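Local coordinates for protein N2152 (Neocallimastix frontalis, PDB 5U22) that probably hydrolyses arabinose-containing glycans as a family 39 glycoside hydrolase, its TIM barrel joined to a beta sandwich, at residues L47-K56 with G82-E93. Residues are numbered along the deposited sequence; the frame is centred on the assembly and turned at random.
Sequences LIENVPKDYK and GDVIKVAQRLKE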
ATOM      1  N   LEU A  47      -0.594 -10.006  -8.094  1.00 12.73           N
ATOM      2  CA  LEU A  47      -1.213 -11.320  -8.169  1.00 13.95           C
ATOM      3  C   LEU A  47      -1.864 -11.430  -9.535  1.00 15.41           C
ATOM      4  O   LEU A  47      -2.627 -10.543  -9.919  1.00 16.99           O
ATOM      5  CB  LEU A  47      -2.257 -11.500  -7.063  1.00 16.12           C
ATOM      6  CG  LEU A  47      -3.072 -12.791  -7.064  1.00 15.44           C
ATOM      7  CD1 LEU A  47      -2.160 -14.001  -6.946  1.00 16.06           C
ATOM      8  CD2 LEU A  47      -4.095 -12.768  -5.923  1.00 16.89           C
ATOM      9  N   ILE A  48      -1.555 -12.494 -10.273  1.00 14.25           N
ATOM     10  CA  ILE A  48      -2.187 -12.690 -11.579  1.00 14.00           C
ATOM     11  C   ILE A  48      -2.812 -14.077 -11.647  1.00 17.70           C
ATOM     12  O   ILE A  48      -2.986 -14.739 -10.614  1.00 17.13           O
ATOM     13  CB  ILE A  48      -1.190 -12.454 -12.727  1.00 13.25           C
ATOM     14  CG1 ILE A  48       0.002 -13.414 -12.630  1.00 15.28           C
ATOM     15  CG2 ILE A  48      -0.704 -10.991 -12.701  1.00 14.97           C
ATOM     16  CD1 ILE A  48       1.002 -13.196 -13.752  1.00 14.35           C
ATOM     17  N   GLU A  49      -3.166 -14.521 -12.859  1.00 16.45           N
ATOM     18  CA  GLU A  49      -4.018 -15.704 -12.990  1.00 13.94           C
ATOM     19  C   GLU A  49      -3.368 -16.932 -12.373  1.00 15.97           C
ATOM     20  O   GLU A  49      -4.040 -17.724 -11.701  1.00 20.41           O
ATOM     21  CB  GLU A  49      -4.359 -15.965 -14.460  1.00 17.94           C
ATOM     22  CG  GLU A  49      -5.384 -15.000 -15.065  1.00 18.05           C
ATOM     23  CD  GLU A  49      -4.733 -13.785 -15.705  1.00 20.44           C
ATOM     24  OE1 GLU A  49      -3.571 -13.478 -15.354  1.00 16.95           O
ATOM     25  OE2 GLU A  49      -5.384 -13.144 -16.570  1.00 17.82           O
ATOM     26  N   ASN A  50      -2.064 -17.119 -12.587  1.00 17.68           N
ATOM     27  CA  ASN A  50      -1.424 -18.308 -12.031  1.00 18.72           C
ATOM     28  C   ASN A  50      -0.008 -18.029 -11.529  1.00 19.24           C
ATOM     29  O   ASN A  50       0.808 -18.955 -11.451  1.00 21.73           O
ATOM     30  CB  ASN A  50      -1.414 -19.452 -13.064  1.00 18.92           C
ATOM     31  CG  ASN A  50      -1.305 -20.829 -12.414  1.00 27.31           C
ATOM     32  OD1 ASN A  50      -1.843 -21.056 -11.331  1.00 22.82           O
ATOM     33  ND2 ASN A  50      -0.603 -21.748 -13.074  1.00 24.83           N
ATOM     34  N   VAL A  51       0.310 -16.777 -11.208  1.00 15.81           N
ATOM     35  CA  VAL A  51       1.550 -16.441 -10.518  1.00 16.05           C
ATOM     36  C   VAL A  51       1.169 -15.502  -9.385  1.00 19.59           C
ATOM     37  O   VAL A  51       0.430 -14.545  -9.613  1.00 18.88           O
ATOM     38  CB  VAL A  51       2.595 -15.788 -11.439  1.00 20.42           C
ATOM     39  CG1 VAL A  51       3.939 -15.663 -10.708  1.00 15.86           C
ATOM     40  CG2 VAL A  51       2.764 -16.586 -12.746  1.00 18.72           C
ATOM     41  N   PRO A  52       1.627 -15.790  -8.151  1.00 18.25           N
ATOM     42  CA  PRO A  52       2.364 -16.988  -7.739  1.00 21.34           C
ATOM     43  C   PRO A  52       1.496 -18.218  -7.924  1.00 19.60           C
ATOM     44  O   PRO A  52       0.278 -18.120  -7.818  1.00 17.13           O
ATOM     45  CB  PRO A  52       2.643 -16.753  -6.243  1.00 23.16           C
ATOM     46  CG  PRO A  52       2.382 -15.298  -6.002  1.00 21.34           C
ATOM     47  CD  PRO A  52       1.344 -14.902  -7.015  1.00 17.45           C
ATOM     48  N   LYS A  53       2.113 -19.359  -8.216  1.00 22.11           N
ATOM     49  CA  LYS A  53       1.339 -20.586  -8.362  1.00 19.48           C
ATOM     50  C   LYS A  53       0.792 -21.044  -7.015  1.00 18.93           C
ATOM     51  O   LYS A  53      -0.377 -21.447  -6.907  1.00 20.70           O
ATOM     52  CB  LYS A  53       2.227 -21.658  -9.000  1.00 20.00           C
ATOM     53  CG  LYS A  53       1.566 -22.565 -10.007  1.00 33.12           C
ATOM     54  CD  LYS A  53       2.593 -23.541 -10.608  1.00 26.58           C
ATOM     55  CE  LYS A  53       3.256 -22.970 -11.855  1.00 34.15           C
ATOM     56  NZ  LYS A  53       4.175 -23.943 -12.532  1.00 34.82           N
ATOM     57  N   ASP A  54       1.615 -20.965  -5.971  1.00 15.76           N
ATOM     58  CA  ASP A  54       1.278 -21.503  -4.656  1.00 18.28           C
ATOM     59  C   ASP A  54       0.620 -20.403  -3.839  1.00 18.32           C
ATOM     60  O   ASP A  54       1.286 -19.675  -3.101  1.00 17.86           O
ATOM     61  CB  ASP A  54       2.540 -22.036  -3.984  1.00 19.46           C
ATOM     62  CG  ASP A  54       2.271 -22.705  -2.652  1.00 19.70           C
ATOM     63  OD1 ASP A  54       1.166 -22.546  -2.093  1.00 17.32           O
ATOM     64  OD2 ASP A  54       3.204 -23.366  -2.140  1.00 18.21           O
ATOM     65  N   TYR A  55      -0.708 -20.293  -3.955  1.00 17.23           N
ATOM     66  CA  TYR A  55      -1.433 -19.264  -3.214  1.00 15.92           C
ATOM     67  C   TYR A  55      -1.270 -19.454  -1.710  1.00 16.71           C
ATOM     68  O   TYR A  55      -1.045 -18.487  -0.979  1.00 16.73           O
ATOM     69  CB  TYR A  55      -2.921 -19.267  -3.588  1.00 16.80           C
ATOM     70  CG  TYR A  55      -3.674 -18.059  -3.037  1.00 16.60           C
ATOM     71  CD1 TYR A  55      -4.081 -18.008  -1.707  1.00 18.48           C
ATOM     72  CD2 TYR A  55      -3.960 -16.967  -3.846  1.00 20.78           C
ATOM     73  CE1 TYR A  55      -4.751 -16.908  -1.197  1.00 18.12           C
ATOM     74  CE2 TYR A  55      -4.630 -15.871  -3.351  1.00 17.77           C
ATOM     75  CZ  TYR A  55      -5.020 -15.843  -2.029  1.00 22.36           C
ATOM     76  OH  TYR A  55      -5.677 -14.747  -1.542  1.00 22.18           O
ATOM     77  N   LYS A  56      -1.369 -20.699  -1.232  1.00 17.17           N
ATOM     78  CA  LYS A  56      -1.407 -20.929   0.206  1.00 18.47           C
ATOM     79  C   LYS A  56      -0.091 -20.588   0.889  1.00 17.02           C
ATOM     80  O   LYS A  56      -0.097 -20.172   2.056  1.00 18.32           O
ATOM     81  CB  LYS A  56      -1.780 -22.384   0.498  1.00 21.99           C
ATOM     82  CG  LYS A  56      -3.158 -22.786  -0.027  1.00 18.33           C
ATOM     83  CD  LYS A  56      -3.513 -24.228   0.368  1.00 23.31           C
ATOM     84  CE  LYS A  56      -4.836 -24.659  -0.245  1.00 26.40           C
ATOM     85  NZ  LYS A  56      -5.966 -23.857   0.276  1.00 28.73           N
ATOM     86  N   GLY A  82      -3.288 -10.692 -15.867  1.00 19.77           N
ATOM     87  CA  GLY A  82      -3.762  -9.991 -14.690  1.00 19.64           C
ATOM     88  C   GLY A  82      -5.256  -9.812 -14.559  1.00 18.76           C
ATOM     89  O   GLY A  82      -5.684  -9.004 -13.726  1.00 19.00           O
ATOM     90  N   ASP A  83      -6.061 -10.538 -15.334  1.00 15.64           N
ATOM     91  CA  ASP A  83      -7.502 -10.306 -15.379  1.00 14.78           C
ATOM     92  C   ASP A  83      -8.086 -10.196 -13.977  1.00 17.18           C
ATOM     93  O   ASP A  83      -7.938 -11.105 -13.158  1.00 20.83           O
ATOM     94  CB  ASP A  83      -8.180 -11.435 -16.150  1.00 16.88           C
ATOM     95  CG  ASP A  83      -9.685 -11.266 -16.225  1.00 20.53           C
ATOM     96  OD1 ASP A  83     -10.377 -11.723 -15.291  1.00 25.92           O
ATOM     97  OD2 ASP A  83     -10.174 -10.693 -17.221  1.00 26.62           O
ATOM     98  N   VAL A  84      -8.754  -9.071 -13.704  1.00 15.79           N
ATOM     99  CA  VAL A  84      -9.174  -8.779 -12.337  1.00 14.37           C
ATOM    100  C   VAL A  84     -10.260  -9.735 -11.871  1.00 15.67           C
ATOM    101  O   VAL A  84     -10.353 -10.028 -10.676  1.00 16.73           O
ATOM    102  CB  VAL A  84      -9.631  -7.315 -12.214  1.00 16.47           C
ATOM    103  CG1 VAL A  84     -10.951  -7.082 -12.987  1.00 17.84           C
ATOM    104  CG2 VAL A  84      -9.757  -6.906 -10.725  1.00 14.70           C
ATOM    105  N   ILE A  85     -11.094 -10.247 -12.780  1.00 14.15           N
ATOM    106  CA  ILE A  85     -12.117 -11.189 -12.335  1.00 17.74           C
ATOM    107  C   ILE A  85     -11.474 -12.499 -11.895  1.00 18.48           C
ATOM    108  O   ILE A  85     -11.857 -13.077 -10.869  1.00 18.21           O
ATOM    109  CB  ILE A  85     -13.180 -11.400 -13.430  1.00 18.39           C
ATOM    110  CG1 ILE A  85     -14.001 -10.116 -13.594  1.00 19.50           C
ATOM    111  CG2 ILE A  85     -14.090 -12.567 -13.052  1.00 23.12           C
ATOM    112  CD1 ILE A  85     -15.076 -10.185 -14.652  1.00 19.16           C
ATOM    113  N   LYS A  86     -10.479 -12.978 -12.651  1.00 18.13           N
ATOM    114  CA  LYS A  86      -9.721 -14.151 -12.228  1.00 19.66           C
ATOM    115  C   LYS A  86      -8.948 -13.880 -10.944  1.00 19.61           C
ATOM    116  O   LYS A  86      -8.832 -14.761 -10.085  1.00 17.44           O
ATOM    117  CB  LYS A  86      -8.759 -14.604 -13.332  1.00 20.41           C
ATOM    118  CG  LYS A  86      -9.420 -15.070 -14.637  1.00 21.56           C
ATOM    119  CD  LYS A  86     -10.744 -15.810 -14.396  1.00 33.65           C
ATOM    120  CE  LYS A  86     -10.556 -17.223 -13.856  1.00 36.69           C
ATOM    121  NZ  LYS A  86     -11.623 -17.588 -12.866  1.00 44.08           N
ATOM    122  N   VAL A  87      -8.399 -12.672 -10.795  1.00 17.96           N
ATOM    123  CA  VAL A  87      -7.634 -12.367  -9.587  1.00 16.83           C
ATOM    124  C   VAL A  87      -8.560 -12.308  -8.380  1.00 19.84           C
ATOM    125  O   VAL A  87      -8.247 -12.848  -7.306  1.00 18.78           O
ATOM    126  CB  VAL A  87      -6.850 -11.055  -9.775  1.00 18.07           C
ATOM    127  CG1 VAL A  87      -6.239 -10.595  -8.453  1.00 17.16           C
ATOM    128  CG2 VAL A  87      -5.766 -11.242 -10.823  1.00 17.46           C
ATOM    129  N   ALA A  88      -9.723 -11.657  -8.540  1.00 17.44           N
ATOM    130  CA  ALA A  88     -10.708 -11.612  -7.464  1.00 15.60           C
ATOM    131  C   ALA A  88     -11.135 -13.012  -7.043  1.00 18.64           C
ATOM    132  O   ALA A  88     -11.363 -13.264  -5.854  1.00 15.78           O
ATOM    133  CB  ALA A  88     -11.921 -10.786  -7.896  1.00 16.81           C
ATOM    134  N   GLN A  89     -11.230 -13.947  -7.992  1.00 14.68           N
ATOM    135  CA  GLN A  89     -11.577 -15.312  -7.596  1.00 17.94           C
ATOM    136  C   GLN A  89     -10.473 -15.945  -6.757  1.00 17.94           C
ATOM    137  O   GLN A  89     -10.756 -16.624  -5.763  1.00 16.36           O
ATOM    138  CB  GLN A  89     -11.874 -16.176  -8.820  1.00 21.34           C
ATOM    139  CG  GLN A  89     -12.240 -17.620  -8.471  1.00 22.52           C
ATOM    140  CD  GLN A  89     -13.498 -17.755  -7.602  1.00 37.24           C
ATOM    141  OE1 GLN A  89     -14.545 -17.175  -7.900  1.00 38.55           O
ATOM    142  NE2 GLN A  89     -13.396 -18.541  -6.531  1.00 38.09           N
ATOM    143  N   ARG A  90      -9.210 -15.747  -7.141  1.00 18.76           N
ATOM    144  CA  ARG A  90      -8.126 -16.264  -6.313  1.00 21.94           C
ATOM    145  C   ARG A  90      -8.193 -15.680  -4.910  1.00 21.00           C
ATOM    146  O   ARG A  90      -7.981 -16.394  -3.922  1.00 18.33           O
ATOM    147  CB  ARG A  90      -6.762 -15.962  -6.943  1.00 17.27           C
ATOM    148  CG  ARG A  90      -6.587 -16.508  -8.355  1.00 21.06           C
ATOM    149  CD  ARG A  90      -5.110 -16.540  -8.748  1.00 19.93           C
ATOM    150  NE  ARG A  90      -4.406 -17.599  -8.029  1.00 19.89           N
ATOM    151  CZ  ARG A  90      -3.088 -17.777  -8.047  1.00 16.23           C
ATOM    152  NH1 ARG A  90      -2.306 -16.959  -8.747  1.00 15.33           N
ATOM    153  NH2 ARG A  90      -2.548 -18.777  -7.361  1.00 13.94           N
ATOM    154  N   LEU A  91      -8.511 -14.387  -4.802  1.00 19.23           N
ATOM    155  CA  LEU A  91      -8.469 -13.694  -3.518  1.00 18.36           C
ATOM    156  C   LEU A  91      -9.573 -14.125  -2.562  1.00 19.57           C
ATOM    157  O   LEU A  91      -9.492 -13.801  -1.371  1.00 22.57           O
ATOM    158  CB  LEU A  91      -8.540 -12.178  -3.740  1.00 15.99           C
ATOM    159  CG  LEU A  91      -7.238 -11.565  -4.262  1.00 15.66           C
ATOM    160  CD1 LEU A  91      -7.455 -10.117  -4.712  1.00 17.63           C
ATOM    161  CD2 LEU A  91      -6.147 -11.639  -3.188  1.00 17.78           C
ATOM    162  N   LYS A  92     -10.595 -14.835  -3.043  1.00 15.63           N
ATOM    163  CA  LYS A  92     -11.615 -15.350  -2.132  1.00 17.22           C
ATOM    164  C   LYS A  92     -11.020 -16.263  -1.076  1.00 19.24           C
ATOM    165  O   LYS A  92     -11.622 -16.435  -0.010  1.00 19.94           O
ATOM    166  CB  LYS A  92     -12.703 -16.095  -2.912  1.00 20.40           C
ATOM    167  CG  LYS A  92     -13.630 -15.199  -3.706  1.00 27.72           C
ATOM    168  N   GLU A  93      -9.852 -16.849  -1.349  1.00 20.60           N
ATOM    169  CA  GLU A  93      -9.169 -17.667  -0.358  1.00 21.51           C
ATOM    170  C   GLU A  93      -8.641 -16.832   0.805  1.00 24.86           C
ATOM    171  O   GLU A  93      -8.366 -17.384   1.876  1.00 26.92           O
ATOM    172  CB  GLU A  93      -8.038 -18.448  -1.030  1.00 23.39           C
ATOM    173  CG  GLU A  93      -7.280 -19.373  -0.095  1.00 26.52           C
ATOM    174  CD  GLU A  93      -6.591 -20.521  -0.816  1.00 31.56           C
ATOM    175  OE1 GLU A  93      -6.435 -20.456  -2.058  1.00 27.09           O
ATOM    176  OE2 GLU A  93      -6.207 -21.491  -0.127  1.00 28.27           O
TER
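A bend at chi3 (72°) in Arg90 turns its guanidinium into the loop that leads to helix 55-58, where it meets backbone carbonyls; Glu49, bent at chi2 (91°), brings its carboxylate to the backbone just before helix 84-91. Arg90 NH1 donates to Ile48 O at 3.0 Å, and NH1 and NH2 together grip Pro52 O end-on, NH2 at 2.9 Å. Both oxygens lie within 6° of the guanidinium plane, so the bonds fix its rotation, while Tyr55 CD2 sits over one face. Glu49 OE1 takes Gly82 N on its syn side at 2.8 Å; Asp83 N reaches OE2, 3.0 Å away, from above the carboxylate. Alongside the guanidinium, which Leu47 CD1 touches, Leu47 CD2 packs on Leu91 CD2 at 3.6 Å, both leucines also touching Met67 of barrel strand 66-70. Glu93 lays its carboxylate nearly parallel to the Tyr55 ring, while Tyr55 OH is hydrogen-bonded to Ser94 OG. A methionine replacing Arg90 would probably leave the carbonyls of Ile48 and Pro52 without these donors and the loop around cis-Pro52 less firmly held. The chemistry thus implies reciprocal pinning: a helix side chain secures loop carbonyls, and a loop carboxylate secures the amides leading into that barrel helix.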